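Local coordinates for protein coronin (Toxoplasma gondii, PDB 4OZU) that probably binds actin filaments, as members of the coronin family do, and is represented here by its WD40 beta-propeller domain, at residues A[15-29]-A[338-352]. Numbering follows the deposited sequence.
Sequences LYAEAWKQQYSDLRL and QENGNVLQPISFIVP
Pro346 sets its CB over one face of the Trp20 indole, above the five-membered ring, 3.7 Å from that ring's centroid and 11° off its normal, a CH-pi contact. Its CG meets CE1 of Tyr24, whose hydroxyl bonds Leu63 O. Farther along, CB and CD2 of Leu344 reach Tyr24 and Leu29 CD1, while at the other end CB of Ile350 lies over the Tyr16 ring. With CG of Tyr16 between its backbone N and carbonyl carbon (chi1 69°), the ring leans over the side chain of Ile350.

The backbones pair beside these side chains: strands 16-19 and 343-350 run antiparallel, with Tyr16–Ile350 and Glu18–Ser348 as hydrogen-bonded pairs. The ladder breaks after Trp20 N bonds Pro346 O, and resumes two residues out of step at Tyr24–Leu344. Gln345 fills the break. Bent at chi2 (64°), its side chain sends NE2 to Trp20 O at 2.9 Å and to its neighbour Pro346 O, while its OE1 accepts from Gln23 NE2 at 2.7 Å. Trp20 NE1 meets Ser348 OG at 2.8 Å, nearly in the indole plane; Glu331 and Arg329 also bond that hydroxyl.

An N-terminal strand thus completes a blade built from C-terminal strands, the closure known as Velcro in beta-propellers. The Gln345 amide stands in for backbone pairing where the register slips, and Gln23 NE2 helps fix it, so Trp20 O still has a donor and Pro346 O holds two.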
# COMPACT_ATOMS: atom_id res chain seq x y z
N LEU A 15 -20.95 -1.35 5.31
CA LEU A 15 -19.93 -0.33 5.15
C LEU A 15 -20.22 0.40 3.86
O LEU A 15 -20.22 -0.22 2.80
CB LEU A 15 -18.53 -0.94 5.12
CG LEU A 15 -17.36 0.02 5.21
CD1 LEU A 15 -17.22 0.56 6.62
CD2 LEU A 15 -16.07 -0.66 4.77
N TYR A 16 -20.50 1.69 3.93
CA TYR A 16 -20.85 2.43 2.73
C TYR A 16 -19.78 3.45 2.38
O TYR A 16 -19.10 4.01 3.24
CB TYR A 16 -22.22 3.11 2.89
CG TYR A 16 -22.30 4.26 3.87
CD1 TYR A 16 -22.67 4.04 5.19
CD2 TYR A 16 -22.07 5.56 3.46
CE1 TYR A 16 -22.78 5.10 6.08
CE2 TYR A 16 -22.17 6.62 4.34
CZ TYR A 16 -22.53 6.38 5.66
OH TYR A 16 -22.63 7.43 6.55
N ALA A 17 -19.61 3.64 1.08
CA ALA A 17 -18.65 4.58 0.55
C ALA A 17 -19.31 5.94 0.37
O ALA A 17 -20.39 6.03 -0.22
CB ALA A 17 -18.09 4.09 -0.78
N GLU A 18 -18.68 6.99 0.90
CA GLU A 18 -19.19 8.35 0.73
C GLU A 18 -18.09 9.26 0.17
O GLU A 18 -17.09 9.52 0.83
CB GLU A 18 -19.70 8.90 2.06
CG GLU A 18 -20.25 10.31 1.95
CD GLU A 18 -21.00 10.75 3.20
OE1 GLU A 18 -20.42 10.69 4.30
OE2 GLU A 18 -22.18 11.15 3.07
N ALA A 19 -18.27 9.69 -1.07
CA ALA A 19 -17.36 10.66 -1.67
C ALA A 19 -17.56 12.01 -1.00
O ALA A 19 -18.69 12.48 -0.87
CB ALA A 19 -17.61 10.76 -3.17
N TRP A 20 -16.47 12.64 -0.58
CA TRP A 20 -16.54 13.97 0.02
C TRP A 20 -17.05 15.00 -0.98
O TRP A 20 -16.80 14.90 -2.17
CB TRP A 20 -15.17 14.42 0.51
CG TRP A 20 -14.64 13.67 1.69
CD1 TRP A 20 -14.95 12.39 2.07
CD2 TRP A 20 -13.69 14.16 2.65
NE1 TRP A 20 -14.24 12.05 3.20
CE2 TRP A 20 -13.47 13.12 3.58
CE3 TRP A 20 -13.01 15.37 2.80
CZ2 TRP A 20 -12.60 13.26 4.65
CZ3 TRP A 20 -12.15 15.50 3.87
CH2 TRP A 20 -11.95 14.46 4.78
N LYS A 21 -17.75 16.01 -0.49
CA LYS A 21 -18.10 17.14 -1.33
C LYS A 21 -16.83 17.93 -1.63
O LYS A 21 -16.64 18.43 -2.74
CB LYS A 21 -19.16 18.01 -0.67
CG LYS A 21 -20.53 17.34 -0.59
CD LYS A 21 -21.18 17.19 -1.97
CE LYS A 21 -22.33 16.20 -1.95
NZ LYS A 21 -21.89 14.80 -1.68
N GLN A 22 -15.96 18.03 -0.63
CA GLN A 22 -14.69 18.73 -0.79
C GLN A 22 -13.70 17.89 -1.59
O GLN A 22 -13.78 16.66 -1.60
CB GLN A 22 -14.09 19.06 0.58
CG GLN A 22 -14.87 20.11 1.36
CD GLN A 22 -14.32 20.31 2.76
OE1 GLN A 22 -13.56 21.25 3.00
NE2 GLN A 22 -14.69 19.43 3.68
N GLN A 23 -12.77 18.57 -2.25
CA GLN A 23 -11.74 17.92 -3.05
C GLN A 23 -10.42 18.67 -2.93
O GLN A 23 -10.42 19.86 -2.61
CB GLN A 23 -12.14 17.86 -4.52
CG GLN A 23 -13.47 17.19 -4.81
CD GLN A 23 -13.91 17.37 -6.26
OE1 GLN A 23 -13.61 18.39 -6.89
NE2 GLN A 23 -14.60 16.37 -6.79
N TYR A 24 -9.32 17.98 -3.19
CA TYR A 24 -8.06 18.64 -3.49
C TYR A 24 -8.11 18.91 -4.99
O TYR A 24 -8.08 17.97 -5.78
CB TYR A 24 -6.85 17.78 -3.10
CG TYR A 24 -6.92 17.21 -1.71
CD1 TYR A 24 -7.62 16.03 -1.45
CD2 TYR A 24 -6.29 17.84 -0.64
CE1 TYR A 24 -7.69 15.50 -0.17
CE2 TYR A 24 -6.35 17.32 0.64
CZ TYR A 24 -7.05 16.15 0.87
OH TYR A 24 -7.11 15.64 2.14
N SER A 25 -8.21 20.18 -5.38
CA SER A 25 -8.43 20.51 -6.79
C SER A 25 -7.42 21.51 -7.34
O SER A 25 -6.59 22.05 -6.60
CB SER A 25 -9.86 21.05 -6.97
OG SER A 25 -10.04 22.27 -6.29
N ASP A 26 -7.49 21.73 -8.65
CA ASP A 26 -6.55 22.57 -9.38
C ASP A 26 -5.12 22.06 -9.23
O ASP A 26 -4.16 22.83 -9.17
CB ASP A 26 -6.67 24.02 -8.93
CG ASP A 26 -7.74 24.77 -9.71
OD1 ASP A 26 -7.66 24.80 -10.95
OD2 ASP A 26 -8.66 25.32 -9.08
N LEU A 27 -4.99 20.74 -9.19
CA LEU A 27 -3.69 20.10 -9.17
C LEU A 27 -3.22 19.83 -10.60
O LEU A 27 -4.00 19.94 -11.53
CB LEU A 27 -3.75 18.80 -8.37
CG LEU A 27 -4.32 18.90 -6.95
CD1 LEU A 27 -4.37 17.51 -6.32
CD2 LEU A 27 -3.49 19.85 -6.10
N ARG A 28 -1.95 19.49 -10.74
CA ARG A 28 -1.36 19.08 -12.02
C ARG A 28 -0.72 17.71 -11.84
O ARG A 28 0.48 17.61 -11.62
CB ARG A 28 -0.33 20.10 -12.49
CG ARG A 28 -0.92 21.38 -13.09
CD ARG A 28 -1.30 21.20 -14.55
NE ARG A 28 -0.17 20.73 -15.36
CZ ARG A 28 0.73 21.53 -15.93
NH1 ARG A 28 0.66 22.85 -15.80
NH2 ARG A 28 1.72 20.99 -16.65
N LEU A 29 -1.54 16.67 -11.94
CA LEU A 29 -1.10 15.32 -11.59
C LEU A 29 -0.71 14.48 -12.79
O LEU A 29 -1.27 14.63 -13.88
CB LEU A 29 -2.20 14.61 -10.81
CG LEU A 29 -2.62 15.32 -9.52
CD1 LEU A 29 -3.85 14.65 -8.93
CD2 LEU A 29 -1.47 15.33 -8.53
N GLN A 338 -7.49 9.75 -7.48
CA GLN A 338 -7.19 10.75 -8.51
C GLN A 338 -8.20 10.64 -9.64
O GLN A 338 -8.41 9.56 -10.21
CB GLN A 338 -5.78 10.57 -9.08
CG GLN A 338 -5.43 11.54 -10.21
CD GLN A 338 -3.98 11.41 -10.65
OE1 GLN A 338 -3.12 10.97 -9.87
NE2 GLN A 338 -3.70 11.78 -11.89
N GLU A 339 -8.83 11.76 -9.96
CA GLU A 339 -9.74 11.87 -11.09
C GLU A 339 -9.09 12.76 -12.14
O GLU A 339 -8.73 13.90 -11.85
CB GLU A 339 -11.09 12.41 -10.64
CG GLU A 339 -11.80 11.50 -9.66
CD GLU A 339 -13.20 11.96 -9.31
OE1 GLU A 339 -13.45 13.18 -9.38
OE2 GLU A 339 -14.04 11.11 -8.97
N ASN A 340 -8.94 12.23 -13.35
CA ASN A 340 -8.22 12.90 -14.43
C ASN A 340 -6.83 13.32 -13.97
O ASN A 340 -6.13 12.52 -13.35
CB ASN A 340 -9.04 14.08 -14.93
CG ASN A 340 -10.44 13.67 -15.34
OD1 ASN A 340 -10.61 12.88 -16.26
ND2 ASN A 340 -11.44 14.19 -14.64
N GLY A 341 -6.43 14.56 -14.26
CA GLY A 341 -5.11 15.03 -13.88
C GLY A 341 -5.12 16.23 -12.94
O GLY A 341 -4.08 16.85 -12.73
N ASN A 342 -6.29 16.54 -12.37
CA ASN A 342 -6.43 17.78 -11.61
C ASN A 342 -7.17 17.68 -10.28
O ASN A 342 -7.23 18.66 -9.54
CB ASN A 342 -7.14 18.83 -12.49
CG ASN A 342 -8.54 18.42 -12.89
OD1 ASN A 342 -8.95 17.27 -12.72
ND2 ASN A 342 -9.30 19.36 -13.44
N VAL A 343 -7.70 16.51 -9.95
CA VAL A 343 -8.46 16.32 -8.72
C VAL A 343 -8.03 15.09 -7.91
O VAL A 343 -7.77 14.03 -8.48
CB VAL A 343 -9.98 16.20 -9.02
CG1 VAL A 343 -10.76 15.68 -7.81
CG2 VAL A 343 -10.54 17.55 -9.49
N LEU A 344 -7.96 15.25 -6.59
CA LEU A 344 -7.95 14.12 -5.67
C LEU A 344 -9.28 14.12 -4.92
O LEU A 344 -9.65 15.11 -4.27
CB LEU A 344 -6.77 14.17 -4.69
CG LEU A 344 -5.35 14.02 -5.26
CD1 LEU A 344 -4.32 14.10 -4.15
CD2 LEU A 344 -5.19 12.72 -6.03
N GLN A 345 -10.00 13.01 -5.03
CA GLN A 345 -11.34 12.88 -4.48
C GLN A 345 -11.34 11.93 -3.28
O GLN A 345 -11.14 10.73 -3.45
CB GLN A 345 -12.31 12.38 -5.56
CG GLN A 345 -13.71 12.05 -5.07
CD GLN A 345 -14.43 13.26 -4.55
OE1 GLN A 345 -14.78 14.16 -5.31
NE2 GLN A 345 -14.65 13.30 -3.24
N PRO A 346 -11.56 12.46 -2.07
CA PRO A 346 -11.59 11.51 -0.95
C PRO A 346 -12.89 10.70 -0.92
O PRO A 346 -13.97 11.22 -1.21
CB PRO A 346 -11.48 12.42 0.28
CG PRO A 346 -11.10 13.77 -0.23
CD PRO A 346 -11.60 13.86 -1.62
N ILE A 347 -12.76 9.43 -0.55
CA ILE A 347 -13.90 8.55 -0.36
C ILE A 347 -13.80 7.92 1.02
O ILE A 347 -12.86 7.19 1.30
CB ILE A 347 -13.95 7.41 -1.40
CG1 ILE A 347 -13.72 7.93 -2.83
CG2 ILE A 347 -15.27 6.67 -1.30
CD1 ILE A 347 -14.80 8.82 -3.35
N SER A 348 -14.76 8.22 1.89
CA SER A 348 -14.81 7.62 3.21
C SER A 348 -15.53 6.28 3.16
O SER A 348 -16.50 6.12 2.41
CB SER A 348 -15.51 8.54 4.22
OG SER A 348 -14.71 9.67 4.54
N PHE A 349 -15.07 5.32 3.95
CA PHE A 349 -15.78 4.07 4.16
C PHE A 349 -16.24 4.04 5.61
O PHE A 349 -15.43 4.00 6.54
CB PHE A 349 -14.90 2.89 3.79
CG PHE A 349 -14.41 2.96 2.38
CD1 PHE A 349 -15.19 2.48 1.34
CD2 PHE A 349 -13.20 3.55 2.08
CE1 PHE A 349 -14.75 2.57 0.03
CE2 PHE A 349 -12.76 3.65 0.77
CZ PHE A 349 -13.54 3.16 -0.25
N ILE A 350 -17.56 4.08 5.76
CA ILE A 350 -18.22 4.37 7.03
C ILE A 350 -19.16 3.25 7.42
O ILE A 350 -19.94 2.76 6.60
CB ILE A 350 -19.01 5.69 6.93
CG1 ILE A 350 -18.03 6.86 6.75
CG2 ILE A 350 -19.84 5.93 8.18
CD1 ILE A 350 -18.66 8.09 6.18
N VAL A 351 -19.09 2.83 8.68
CA VAL A 351 -20.07 1.90 9.22
C VAL A 351 -21.32 2.67 9.62
O VAL A 351 -21.23 3.57 10.45
CB VAL A 351 -19.53 1.14 10.44
CG1 VAL A 351 -20.58 0.18 10.99
CG2 VAL A 351 -18.25 0.39 10.07
N PRO A 352 -22.48 2.32 9.05
CA PRO A 352 -23.70 3.05 9.43
C PRO A 352 -24.12 2.71 10.84
O PRO A 352 -24.25 1.54 11.19
CB PRO A 352 -24.74 2.58 8.41
CG PRO A 352 -24.27 1.23 7.99
CD PRO A 352 -22.77 1.28 8.05